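Local coordinates for ribonuclease VapC (Caulobacter crescentus, PDB 5K8J), which probably acts as the RNA-cleaving toxin of a toxin-antitoxin pair, a magnesium-dependent PIN-domain ribonuclease held in complex with its VapB antitoxin, at residues D6-I11 against F109-A114; L33-R38 against L66-F71; E40-V45 against L54-L59; V94-A99 against R118-L123. All blocks are in the same frame, centred on the assembly; numbering follows the deposited sequence. Where two conformers were deposited one is given.

Interactions 1 and 2 join helix starts to strands of the parallel sheet of one PIN domain, interaction 3 pairs two helices, and interaction 4 sets a helix against a loop. The predicted magnesium site belongs to interactions 1 and 4: the side chain of D6 is about 5 Å from that of D95. T7 of interaction 1 joins interactions 2 and 3: its OG1 probably hydrogen-bonds S37 OG at 2.8 Å and E40 OE2 at 2.7 Å. I98 packs its CG2 on F109 CE2 at 3.5 Å, linking 94-99 to interaction 1. Interaction 3 is nested inside the loop closed by interaction 2, and both use helix 35-45; its centre lies about 25 Å from that of interaction 4, across the chain's centre.

Interaction 1 (D6-I11 against F109-A114); sequences DTNVAI and FVTFNA
T111 OG1 joins two bonds: it donates to D6 OD2 at 2.8 Å, on the anti lone pair of that oxygen, and accepts from N113 N, closing an ST turn. The pair sits at the carboxyl edge of the central parallel sheet of the PIN fold, where D6 follows strand 3-5 and immediately precedes helix 7-15, and where a magnesium ion is predicted to bind. One hydroxyl thus links the carboxylate to the turn after strand 108-111. With CG anti to the backbone N (chi1 -160°), the D6 carboxylate lies close to the F109 ring, CG to CZ 3.3 Å, the planes 51° apart. Its other oxygen, OD1, accepts from T7 N from above the carboxylate plane, and R74 of a VapB chain forms a long, weak ion pair with it. The backbone bond D6 N to V110 O continues the strand pairing at 2.8 Å. Further along the helix, the side chains of N8 and F112 slide past each other in opposite directions, N8 CG to F112 CD2 3.5 Å. V9 closes the contact with a CH-pi interaction: its CG2 stands 4.0 Å from the F112 ring centroid, only 10° off the ring normal.

Interaction 2 (L33-R38 against L66-F71); sequences LSIISR and LPVLDF
L33 and V68 pair as neighbours in a parallel sheet, as S34 and L69 do next to them, and three backbone bonds fix that register. L33 N donates to P67 O at 3.0 Å, L69 N to L33 O at 2.8 Å, and I35 N to L69 O at 2.9 Å with the donor tilted 31° from the carbonyl plane. The last bond is made by the first residue of helix 35-45, so the pairing runs on past the strand. A V68 CA-H...O contact reaches L33 O as well.

The tight part lies at I35. Its CG1 is anti to the backbone N (chi1 -166°), and CD1 beyond it meets V68 CG1 at 3.6 Å, the two side chains crossing at about a right angle. The CG2 branch meets F71 N at 3.5 Å and approaches F71 CB. Packing is looser at I36, whose CD1 stays 4.2 Å from F71 CB. D70 turns its carboxylate to other partners: OD2 bonds H7 of a VapB chain and a glycerol. V68, although its CG1 is packed on I35, stays partly exposed in the assembly, and its backbone N bonds D44 of another VapB chain.

S34 OG caps the helix by accepting from I36 N at 2.9 Å and also bonds Q101. A strand running straight into a helix with a serine N-cap, flanked by 68-69, the outermost strand within this chain, with a VapB chain bonded to V68 beyond it, belongs to the parallel alpha/beta sheet of the PIN domain.

Interaction 3 (E40-V45 against L54-L59); sequences ELEGGV and LRRSRL
A helical hairpin, helix 35-45 followed by helix 49-65, brings L41, E42 and V45 against R55, R56 and L59. The short segment axes run 9.3 Å apart at closest and 151° between directions, so the helices are roughly antiparallel.

L59 and V45 form the apolar part, together with L41. L59 CD2 meets L41 CB at 3.8 Å and also lies against V45 CG2, while L59 CD1 reaches L41 CB and CD1. Nearer the turn, V45 CG1 packs on R56 CB at 3.9 Å, the two side chains crossing at about a right angle.

The polar edge is carried by E42 and R56. The R56 chain bends at chi2 and chi3, and it grips E42 OE1 end-on with NH1 and NH2: NH1 at 2.8 Å, nearly along the C-O axis, and NH2 at 3.0 Å, on the syn side but tilted out of the carboxylate plane. OE1 lies within 3° of the guanidinium plane, although the carboxylate is turned 44° from it. V45 CG2 stands 4.0 Å over one guanidinium face, offset toward the rim. D60 shares R56 NH2 and R38 binds E42 OE2, so the pair belongs to a wider network of alternating charges.

At the turn end, water 1 lies 2.7 Å from V45 O, probably as donor, and accepts from R55 NH1, which also makes a salt bridge with E48. The two helices form an antiparallel hairpin of the PIN domain, its L41 also resting on helix 7-15.

Interaction 4 (V94-A99 against R118-L123); sequences VDRMIA and RDIPGL
R96 and A99 carry the helix side of this contact, against the loop between strands 108-111 and 125-127. R96, next to the predicted magnesium ligand D95, is the first to touch. Its chain runs extended from CG to NE, and NH2 donates to D119 OD2 at 2.9 Å in a salt bridge. OD2 lies 9° out of the guanidinium plane, at its edge, but is itself approached from 46° above the carboxylate plane; the two flat groups are 55° apart. Water 2 forms a second link, accepting from R96 NE at 2.9 Å and donating to D119 OD1 at 2.6 Å. The remaining nitrogen, NH1, bonds G87 O, while K92 also makes a salt bridge with D119 OD2.

Lower on the side chain, R96 CG approaches I120 CD1. One turn along, A99 CB meets that same methyl at 3.7 Å and L123 CD2 at 4.1 Å. I120 to L123 form a type II turn, which presents both apolar residues to the helix.

The chemistry implies a two-part attachment of the loop: methyl contacts at A99, and a charged link at R96. With R96 and K92 both drawing on D119, its carboxylate is probably favoured in the ionised form.

Interaction 1 (D6-I11 against F109-A114)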
loop_
_atom_site.group_PDB
_atom_site.type_symbol
_atom_site.label_atom_id
_atom_site.label_comp_id
_atom_site.label_asym_id
_atom_site.label_seq_id
_atom_site.Cartn_x
_atom_site.Cartn_y
_atom_site.Cartn_z
ATOM N N ASP B 6 -2.037 -6.590 -25.413
ATOM C CA ASP B 6 -0.593 -6.794 -25.403
ATOM C C ASP B 6 0.057 -5.922 -26.475
ATOM O O ASP B 6 -0.569 -5.508 -27.455
ATOM C CB ASP B 6 -0.252 -8.268 -25.629
ATOM C CG ASP B 6 1.176 -8.649 -25.150
ATOM O OD1 ASP B 6 1.913 -7.775 -24.600
ATOM O OD2 ASP B 6 1.521 -9.850 -25.325
ATOM N N THR B 7 1.344 -5.664 -26.300
ATOM C CA THR B 7 2.018 -4.762 -27.245
ATOM C C THR B 7 1.888 -5.233 -28.690
ATOM O O THR B 7 1.696 -4.414 -29.604
ATOM C CB THR B 7 3.486 -4.631 -26.865
ATOM O OG1 THR B 7 3.556 -4.092 -25.546
ATOM C CG2 THR B 7 4.227 -3.741 -27.842
ATOM N N ASN B 8 2.050 -6.540 -28.929
ATOM C CA ASN B 8 2.015 -7.066 -30.293
ATOM C C ASN B 8 0.685 -6.734 -30.941
ATOM O O ASN B 8 0.623 -6.375 -32.120
ATOM C CB ASN B 8 2.221 -8.581 -30.273
ATOM C CG ASN B 8 1.361 -9.283 -29.145
ATOM O OD1 ASN B 8 0.298 -8.792 -28.787
ATOM N ND2 ASN B 8 1.833 -10.401 -28.603
ATOM N N VAL B 9 -0.404 -6.862 -30.176
ATOM C CA VAL B 9 -1.730 -6.530 -30.691
ATOM C C VAL B 9 -1.788 -5.053 -31.072
ATOM O O VAL B 9 -2.310 -4.688 -32.136
ATOM C CB VAL B 9 -2.820 -6.888 -29.655
ATOM C CG1 VAL B 9 -4.206 -6.479 -30.149
ATOM C CG2 VAL B 9 -2.804 -8.382 -29.344
ATOM N N ALA B 10 -1.280 -4.179 -30.189
ATOM C CA ALA B 10 -1.278 -2.753 -30.478
ATOM C C ALA B 10 -0.413 -2.424 -31.687
ATOM O O ALA B 10 -0.744 -1.516 -32.455
ATOM C CB ALA B 10 -0.810 -1.974 -29.258
ATOM N N ILE B 11 0.727 -3.097 -31.839
ATOM C CA ILE B 11 1.551 -2.915 -33.039
ATOM C C ILE B 11 0.761 -3.255 -34.302
ATOM O O ILE B 11 0.830 -2.539 -35.316
ATOM C CB ILE B 11 2.853 -3.743 -32.944
ATOM C CG1 ILE B 11 3.819 -3.111 -31.968
ATOM C CG2 ILE B 11 3.542 -3.875 -34.340
ATOM C CD1 ILE B 11 5.002 -3.974 -31.621
ATOM N N PHE B 109 -6.440 -9.768 -20.298
ATOM C CA PHE B 109 -5.234 -9.548 -21.095
ATOM C C PHE B 109 -5.371 -10.265 -22.437
ATOM O O PHE B 109 -5.607 -11.485 -22.487
ATOM C CB PHE B 109 -4.006 -10.030 -20.324
ATOM C CG PHE B 109 -2.710 -9.720 -20.992
ATOM C CD1 PHE B 109 -1.987 -10.721 -21.585
ATOM C CD2 PHE B 109 -2.234 -8.430 -21.059
ATOM C CE1 PHE B 109 -0.794 -10.437 -22.219
ATOM C CE2 PHE B 109 -1.026 -8.157 -21.689
ATOM C CZ PHE B 109 -0.316 -9.149 -22.252
ATOM N N VAL B 110 -5.218 -9.513 -23.529
ATOM C CA VAL B 110 -5.409 -10.005 -24.891
ATOM C C VAL B 110 -4.052 -10.087 -25.582
ATOM O O VAL B 110 -3.337 -9.075 -25.672
ATOM C CB VAL B 110 -6.328 -9.068 -25.676
ATOM C CG1 VAL B 110 -6.504 -9.567 -27.086
ATOM C CG2 VAL B 110 -7.668 -8.952 -24.983
ATOM N N THR B 111 -3.694 -11.270 -26.058
ATOM C CA THR B 111 -2.324 -11.484 -26.506
ATOM C C THR B 111 -2.240 -12.536 -27.601
ATOM O O THR B 111 -3.066 -13.453 -27.704
ATOM C CB THR B 111 -1.404 -11.878 -25.337
ATOM O OG1 THR B 111 -0.062 -12.072 -25.817
ATOM C CG2 THR B 111 -1.850 -13.146 -24.695
ATOM N N PHE B 112 -1.233 -12.368 -28.463
ATOM C CA PHE B 112 -0.865 -13.428 -29.391
ATOM C C PHE B 112 0.052 -14.479 -28.780
ATOM O O PHE B 112 0.340 -15.481 -29.441
ATOM C CB PHE B 112 -0.101 -12.854 -30.589
ATOM C CG PHE B 112 -0.849 -11.850 -31.397
ATOM C CD1 PHE B 112 -2.175 -12.018 -31.712
ATOM C CD2 PHE B 112 -0.172 -10.758 -31.907
ATOM C CE1 PHE B 112 -2.838 -11.068 -32.493
ATOM C CE2 PHE B 112 -0.823 -9.815 -32.678
ATOM C CZ PHE B 112 -2.152 -9.964 -32.962
ATOM N N ASN B 113 0.573 -14.247 -27.577
ATOM C CA ASN B 113 1.575 -15.128 -26.998
ATOM C C ASN B 113 1.091 -15.689 -25.673
ATOM O O ASN B 113 1.793 -15.548 -24.670
ATOM C CB ASN B 113 2.883 -14.377 -26.723
ATOM C CG ASN B 113 3.481 -13.740 -27.951
ATOM O OD1 ASN B 113 3.358 -14.256 -29.054
ATOM N ND2 ASN B 113 4.169 -12.610 -27.750
ATOM N N ALA B 114 -0.082 -16.332 -25.648
ATOM C CA ALA B 114 -0.671 -16.720 -24.370
ATOM C C ALA B 114 0.215 -17.682 -23.585
ATOM O O ALA B 114 0.216 -17.647 -22.337
ATOM C CB ALA B 114 -2.044 -17.348 -24.603
#

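Interaction 2 (L33-R38 against L66-F71)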
loop_
_atom_site.group_PDB
_atom_site.type_symbol
_atom_site.label_atom_id
_atom_site.label_comp_id
_atom_site.label_asym_id
_atom_site.label_seq_id
_atom_site.Cartn_x
_atom_site.Cartn_y
_atom_site.Cartn_z
ATOM N N LEU B 33 -4.573 0.619 -22.931
ATOM C CA LEU B 33 -3.204 0.479 -23.404
ATOM C C LEU B 33 -2.248 0.728 -22.238
ATOM O O LEU B 33 -2.352 1.760 -21.562
ATOM C CB LEU B 33 -2.933 1.500 -24.517
ATOM C CG LEU B 33 -1.629 1.307 -25.278
ATOM C CD1 LEU B 33 -1.656 0.022 -26.089
ATOM C CD2 LEU B 33 -1.428 2.499 -26.196
ATOM N N SER B 34 -1.273 -0.162 -22.062
ATOM C CA SER B 34 -0.219 0.060 -21.070
ATOM C C SER B 34 0.766 1.129 -21.546
ATOM O O SER B 34 1.144 1.159 -22.716
ATOM C CB SER B 34 0.534 -1.234 -20.848
ATOM O OG SER B 34 1.720 -0.958 -20.137
ATOM N N ILE B 35 1.210 1.986 -20.618
ATOM C CA ILE B 35 2.274 2.948 -20.918
ATOM C C ILE B 35 3.536 2.229 -21.374
ATOM O O ILE B 35 4.344 2.795 -22.119
ATOM C CB ILE B 35 2.527 3.832 -19.688
ATOM C CG1 ILE B 35 3.381 5.072 -20.053
ATOM C CG2 ILE B 35 3.225 3.062 -18.569
ATOM C CD1 ILE B 35 2.625 6.130 -20.709
ATOM N N ILE B 36 3.755 1.004 -20.908
ATOM C CA ILE B 36 4.915 0.239 -21.341
ATOM C C ILE B 36 4.786 -0.099 -22.818
ATOM O O ILE B 36 5.739 0.042 -23.592
ATOM C CB ILE B 36 5.102 -1.036 -20.482
ATOM C CG1 ILE B 36 5.170 -0.695 -18.983
ATOM C CG2 ILE B 36 6.333 -1.773 -20.934
ATOM C CD1 ILE B 36 6.210 0.376 -18.603
ATOM N N SER B 37 3.586 -0.498 -23.259
ATOM C CA SER B 37 3.353 -0.655 -24.687
ATOM C C SER B 37 3.552 0.656 -25.438
ATOM O O SER B 37 4.073 0.658 -26.565
ATOM C CB SER B 37 1.936 -1.179 -24.951
ATOM O OG SER B 37 1.688 -2.410 -24.303
ATOM N N ARG B 38 3.092 1.771 -24.868
ATOM C CA ARG B 38 3.346 3.058 -25.499
ATOM C C ARG B 38 4.841 3.245 -25.749
ATOM O O ARG B 38 5.243 3.606 -26.853
ATOM C CB ARG B 38 2.786 4.222 -24.670
ATOM C CG ARG B 38 3.126 5.558 -25.281
ATOM C CD ARG B 38 2.471 6.784 -24.651
ATOM N NE ARG B 38 3.147 7.926 -25.266
ATOM C CZ ARG B 38 3.363 9.107 -24.700
ATOM N NH1 ARG B 38 2.862 9.402 -23.519
ATOM N NH2 ARG B 38 4.085 10.022 -25.342
ATOM N N LEU B 66 -7.282 6.048 -27.113
ATOM C CA LEU B 66 -7.183 4.969 -26.142
ATOM C C LEU B 66 -6.702 5.507 -24.807
ATOM O O LEU B 66 -5.770 6.325 -24.750
ATOM C CB LEU B 66 -6.218 3.886 -26.599
ATOM C CG LEU B 66 -6.639 3.136 -27.863
ATOM C CD1 LEU B 66 -5.594 2.108 -28.200
ATOM C CD2 LEU B 66 -8.010 2.453 -27.729
ATOM N N PRO B 67 -7.310 5.070 -23.715
ATOM C CA PRO B 67 -6.798 5.459 -22.408
ATOM C C PRO B 67 -5.569 4.640 -22.036
ATOM O O PRO B 67 -5.491 3.445 -22.325
ATOM C CB PRO B 67 -7.977 5.157 -21.481
ATOM C CG PRO B 67 -8.619 4.005 -22.118
ATOM C CD PRO B 67 -8.526 4.249 -23.603
ATOM N N VAL B 68 -4.583 5.305 -21.435
ATOM C CA VAL B 68 -3.288 4.702 -21.113
ATOM C C VAL B 68 -3.179 4.450 -19.605
ATOM O O VAL B 68 -3.484 5.330 -18.776
ATOM C CB VAL B 68 -2.152 5.583 -21.641
ATOM C CG1 VAL B 68 -0.819 5.092 -21.155
ATOM C CG2 VAL B 68 -2.191 5.566 -23.170
ATOM N N LEU B 69 -2.722 3.249 -19.257
ATOM C CA LEU B 69 -2.475 2.831 -17.881
ATOM C C LEU B 69 -1.030 3.102 -17.527
ATOM O O LEU B 69 -0.124 2.476 -18.091
ATOM C CB LEU B 69 -2.685 1.329 -17.690
ATOM C CG LEU B 69 -4.076 0.786 -17.683
ATOM C CD1 LEU B 69 -4.003 -0.759 -17.767
ATOM C CD2 LEU B 69 -4.766 1.243 -16.408
ATOM N N ASP B 70 -0.802 3.978 -16.563
ATOM C CA ASP B 70 0.552 4.214 -16.091
ATOM C C ASP B 70 1.038 3.053 -15.237
ATOM O O ASP B 70 0.243 2.264 -14.726
ATOM C CB ASP B 70 0.618 5.522 -15.301
ATOM C CG ASP B 70 0.453 6.749 -16.188
ATOM O OD1 ASP B 70 0.530 6.597 -17.428
ATOM O OD2 ASP B 70 0.252 7.850 -15.652
ATOM N N PHE B 71 2.375 2.920 -15.126
ATOM C CA PHE B 71 2.959 1.832 -14.347
ATOM C C PHE B 71 3.326 2.388 -12.982
ATOM O O PHE B 71 4.243 3.199 -12.863
ATOM C CB PHE B 71 4.157 1.181 -15.045
ATOM C CG PHE B 71 4.515 -0.136 -14.430
ATOM C CD1 PHE B 71 5.315 -0.187 -13.300
ATOM C CD2 PHE B 71 3.959 -1.320 -14.904
ATOM C CE1 PHE B 71 5.591 -1.391 -12.690
ATOM C CE2 PHE B 71 4.220 -2.517 -14.296
ATOM C CZ PHE B 71 5.048 -2.559 -13.178
#

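Interaction 3 (E40-V45 against L54-L59)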
loop_
_atom_site.group_PDB
_atom_site.type_symbol
_atom_site.label_atom_id
_atom_site.label_comp_id
_atom_site.label_asym_id
_atom_site.label_seq_id
_atom_site.Cartn_x
_atom_site.Cartn_y
_atom_site.Cartn_z
ATOM N N GLU B 40 7.151 1.037 -26.193
ATOM C CA GLU B 40 7.549 0.174 -27.292
ATOM C C GLU B 40 7.047 0.715 -28.619
ATOM O O GLU B 40 7.793 0.709 -29.610
ATOM C CB GLU B 40 7.057 -1.249 -27.037
ATOM C CG GLU B 40 7.630 -1.899 -25.795
ATOM C CD GLU B 40 7.195 -3.358 -25.719
ATOM O OE1 GLU B 40 7.805 -4.162 -26.470
ATOM O OE2 GLU B 40 6.187 -3.664 -25.007
ATOM N N LEU B 41 5.796 1.208 -28.657
ATOM C CA LEU B 41 5.196 1.753 -29.887
ATOM C C LEU B 41 5.919 3.008 -30.350
ATOM O O LEU B 41 6.106 3.220 -31.564
ATOM C CB LEU B 41 3.716 2.054 -29.645
ATOM C CG LEU B 41 2.830 0.817 -29.528
ATOM C CD1 LEU B 41 1.539 1.104 -28.784
ATOM C CD2 LEU B 41 2.517 0.269 -30.921
ATOM N N GLU B 42 6.293 3.871 -29.399
ATOM C CA GLU B 42 7.002 5.108 -29.723
ATOM C C GLU B 42 8.350 4.794 -30.346
ATOM O O GLU B 42 8.743 5.406 -31.345
ATOM C CB GLU B 42 7.202 5.942 -28.454
ATOM C CG GLU B 42 5.935 6.492 -27.790
ATOM C CD GLU B 42 5.303 7.676 -28.482
ATOM O OE1 GLU B 42 5.669 7.972 -29.635
ATOM O OE2 GLU B 42 4.414 8.320 -27.856
ATOM N N GLY B 43 9.081 3.848 -29.757
ATOM C CA GLY B 43 10.368 3.471 -30.322
ATOM C C GLY B 43 10.230 2.914 -31.720
ATOM O O GLY B 43 11.021 3.237 -32.610
ATOM N N GLY B 44 9.209 2.077 -31.944
ATOM C CA GLY B 44 9.007 1.476 -33.249
ATOM C C GLY B 44 8.746 2.476 -34.364
ATOM O O GLY B 44 9.104 2.235 -35.518
ATOM N N VAL B 45 8.138 3.617 -34.039
ATOM C CA VAL B 45 7.937 4.644 -35.054
ATOM C C VAL B 45 9.252 4.958 -35.765
ATOM O O VAL B 45 9.276 5.156 -36.978
ATOM C CB VAL B 45 7.341 5.915 -34.417
ATOM C CG1 VAL B 45 7.407 7.126 -35.395
ATOM C CG2 VAL B 45 5.936 5.667 -33.974
ATOM N N LEU B 54 3.951 7.300 -41.469
ATOM C CA LEU B 54 2.655 6.648 -41.269
ATOM C C LEU B 54 2.541 6.059 -39.875
ATOM O O LEU B 54 1.469 6.106 -39.261
ATOM C CB LEU B 54 2.425 5.571 -42.324
ATOM C CG LEU B 54 2.073 6.146 -43.685
ATOM C CD1 LEU B 54 2.015 5.019 -44.657
ATOM C CD2 LEU B 54 0.728 6.873 -43.636
ATOM N N ARG B 55 3.635 5.520 -39.332
ATOM C CA ARG B 55 3.557 4.977 -37.985
ATOM C C ARG B 55 3.293 6.077 -36.962
ATOM O O ARG B 55 2.542 5.880 -36.004
ATOM C CB ARG B 55 4.831 4.201 -37.657
ATOM C CG ARG B 55 4.904 2.878 -38.414
ATOM C CD ARG B 55 6.124 2.042 -38.051
ATOM N NE ARG B 55 5.940 0.690 -38.602
ATOM C CZ ARG B 55 6.901 -0.093 -39.080
ATOM N NH1 ARG B 55 8.158 0.309 -39.110
ATOM N NH2 ARG B 55 6.589 -1.306 -39.534
ATOM N N ARG B 56 3.909 7.242 -37.146
ATOM C CA ARG B 56 3.680 8.358 -36.241
ATOM C C ARG B 56 2.222 8.794 -36.264
ATOM O O ARG B 56 1.612 8.991 -35.202
ATOM C CB ARG B 56 4.580 9.534 -36.664
ATOM C CG ARG B 56 4.439 10.813 -35.838
ATOM C CD ARG B 56 5.121 10.682 -34.500
ATOM N NE ARG B 56 4.226 10.086 -33.516
ATOM C CZ ARG B 56 4.608 9.459 -32.413
ATOM N NH1 ARG B 56 5.893 9.257 -32.145
ATOM N NH2 ARG B 56 3.693 8.982 -31.590
ATOM N N SER B 57 1.678 9.030 -37.464
ATOM C CA SER B 57 0.319 9.554 -37.571
ATOM C C SER B 57 -0.698 8.556 -37.025
ATOM O O SER B 57 -1.652 8.952 -36.347
ATOM C CB SER B 57 -0.010 9.928 -39.021
ATOM O OG SER B 57 0.082 8.829 -39.904
ATOM N N ARG B 58 -0.513 7.265 -37.318
ATOM C CA ARG B 58 -1.461 6.250 -36.864
ATOM C C ARG B 58 -1.332 6.016 -35.365
ATOM O O ARG B 58 -2.343 5.863 -34.671
ATOM C CB ARG B 58 -1.261 4.952 -37.659
ATOM C CG ARG B 58 -1.576 5.173 -39.168
ATOM C CD ARG B 58 -1.201 4.002 -40.051
ATOM N NE ARG B 58 -1.926 2.845 -39.585
ATOM C CZ ARG B 58 -3.119 2.464 -40.018
ATOM N NH1 ARG B 58 -3.739 3.098 -41.008
ATOM N NH2 ARG B 58 -3.686 1.417 -39.447
ATOM N N LEU B 59 -0.109 6.022 -34.833
ATOM C CA LEU B 59 0.034 5.906 -33.394
ATOM C C LEU B 59 -0.582 7.107 -32.701
ATOM O O LEU B 59 -1.207 6.963 -31.642
ATOM C CB LEU B 59 1.506 5.746 -33.001
ATOM C CG LEU B 59 1.797 5.641 -31.491
ATOM C CD1 LEU B 59 1.043 4.479 -30.849
ATOM C CD2 LEU B 59 3.308 5.499 -31.206
HETATM O O HOH W 1 9.404 2.973 -38.557
#

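Interaction 4 (V94-A99 against R118-L123)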
loop_
_atom_site.group_PDB
_atom_site.type_symbol
_atom_site.label_atom_id
_atom_site.label_comp_id
_atom_site.label_asym_id
_atom_site.label_seq_id
_atom_site.Cartn_x
_atom_site.Cartn_y
_atom_site.Cartn_z
ATOM N N VAL B 94 8.902 -7.574 -19.387
ATOM C CA VAL B 94 7.906 -6.656 -19.964
ATOM C C VAL B 94 6.523 -7.299 -19.965
ATOM O O VAL B 94 5.532 -6.675 -19.563
ATOM C CB VAL B 94 8.304 -6.234 -21.390
ATOM C CG1 VAL B 94 7.135 -5.505 -22.049
ATOM C CG2 VAL B 94 9.515 -5.326 -21.343
ATOM N N ASP B 95 6.451 -8.545 -20.432
ATOM C CA ASP B 95 5.227 -9.348 -20.394
ATOM C C ASP B 95 4.564 -9.266 -19.026
ATOM O O ASP B 95 3.351 -9.024 -18.886
ATOM C CB ASP B 95 5.548 -10.835 -20.650
ATOM C CG ASP B 95 5.810 -11.203 -22.100
ATOM O OD1 ASP B 95 5.454 -10.449 -23.022
ATOM O OD2 ASP B 95 6.322 -12.356 -22.299
ATOM N N ARG B 96 5.346 -9.548 -17.993
ATOM C CA ARG B 96 4.792 -9.601 -16.651
ATOM C C ARG B 96 4.423 -8.217 -16.100
ATOM O O ARG B 96 3.480 -8.082 -15.308
ATOM C CB ARG B 96 5.798 -10.338 -15.762
ATOM C CG ARG B 96 5.866 -11.818 -16.059
ATOM C CD ARG B 96 7.084 -12.434 -15.421
ATOM N NE ARG B 96 7.045 -13.885 -15.544
ATOM C CZ ARG B 96 7.850 -14.698 -14.865
ATOM N NH1 ARG B 96 8.730 -14.177 -14.046
ATOM N NH2 ARG B 96 7.759 -16.023 -14.977
HETATM N N MSE B 97 5.122 -7.154 -16.518
HETATM C CA MSE B 97 4.743 -5.799 -16.149
HETATM C C MSE B 97 3.361 -5.460 -16.705
HETATM O O MSE B 97 2.528 -4.915 -15.989
HETATM C CB MSE B 97 5.783 -4.788 -16.655
HETATM C CG MSE B 97 7.096 -4.823 -15.882
HETATM SE SE MSE B 97 8.362 -3.526 -16.648
HETATM C CE MSE B 97 7.596 -1.961 -15.987
ATOM N N ILE B 98 3.146 -5.767 -17.986
ATOM C CA ILE B 98 1.850 -5.435 -18.569
ATOM C C ILE B 98 0.750 -6.304 -17.954
ATOM O O ILE B 98 -0.346 -5.818 -17.617
ATOM C CB ILE B 98 1.912 -5.550 -20.099
ATOM C CG1 ILE B 98 3.011 -4.617 -20.639
ATOM C CG2 ILE B 98 0.529 -5.188 -20.681
ATOM C CD1 ILE B 98 3.245 -4.725 -22.112
ATOM N N ALA B 99 1.019 -7.594 -17.781
ATOM C CA ALA B 99 0.053 -8.450 -17.104
ATOM C C ALA B 99 -0.252 -7.960 -15.694
ATOM O O ALA B 99 -1.399 -8.031 -15.236
ATOM C CB ALA B 99 0.574 -9.888 -17.060
ATOM N N ARG B 118 1.099 -18.278 -18.986
ATOM C CA ARG B 118 0.449 -19.393 -18.330
ATOM C C ARG B 118 0.873 -19.530 -16.875
ATOM O O ARG B 118 0.170 -20.181 -16.098
ATOM C CB ARG B 118 0.782 -20.679 -19.104
ATOM C CG ARG B 118 0.085 -21.937 -18.614
ATOM C CD ARG B 118 0.672 -23.189 -19.276
ATOM N NE ARG B 118 0.149 -24.425 -18.687
ATOM C CZ ARG B 118 -0.449 -25.408 -19.361
ATOM N NH1 ARG B 118 -0.611 -25.334 -20.678
ATOM N NH2 ARG B 118 -0.881 -26.486 -18.711
ATOM N N ASP B 119 2.000 -18.939 -16.499
ATOM C CA ASP B 119 2.539 -19.061 -15.156
ATOM C C ASP B 119 2.136 -17.911 -14.253
ATOM O O ASP B 119 2.713 -17.767 -13.176
ATOM C CB ASP B 119 4.075 -19.185 -15.201
ATOM C CG ASP B 119 4.746 -18.004 -15.875
ATOM O OD1 ASP B 119 4.033 -17.056 -16.250
ATOM O OD2 ASP B 119 6.000 -18.033 -16.041
ATOM N N ILE B 120 1.166 -17.090 -14.655
ATOM C CA ILE B 120 0.743 -15.939 -13.867
ATOM C C ILE B 120 -0.585 -16.248 -13.188
ATOM O O ILE B 120 -1.639 -16.253 -13.848
ATOM C CB ILE B 120 0.632 -14.685 -14.743
ATOM C CG1 ILE B 120 2.008 -14.362 -15.355
ATOM C CG2 ILE B 120 0.100 -13.505 -13.951
ATOM C CD1 ILE B 120 1.970 -13.251 -16.332
ATOM N N PRO B 121 -0.596 -16.523 -11.890
ATOM C CA PRO B 121 -1.865 -16.860 -11.240
ATOM C C PRO B 121 -2.824 -15.689 -11.258
ATOM O O PRO B 121 -2.440 -14.551 -10.999
ATOM C CB PRO B 121 -1.456 -17.205 -9.798
ATOM C CG PRO B 121 0.009 -17.535 -9.873
ATOM C CD PRO B 121 0.551 -16.642 -10.968
ATOM N N GLY B 122 -4.100 -15.991 -11.515
ATOM C CA GLY B 122 -5.139 -15.009 -11.391
ATOM C C GLY B 122 -5.404 -14.202 -12.637
ATOM O O GLY B 122 -6.356 -13.417 -12.651
ATOM N N LEU B 123 -4.591 -14.353 -13.667
ATOM C CA LEU B 123 -4.720 -13.521 -14.853
ATOM C C LEU B 123 -5.816 -14.074 -15.762
ATOM O O LEU B 123 -5.831 -15.274 -16.071
ATOM C CB LEU B 123 -3.407 -13.500 -15.616
ATOM C CG LEU B 123 -3.355 -12.637 -16.868
ATOM C CD1 LEU B 123 -3.417 -11.166 -16.550
ATOM C CD2 LEU B 123 -2.111 -12.945 -17.648
HETATM O O HOH W 2 5.147 -14.981 -17.375
#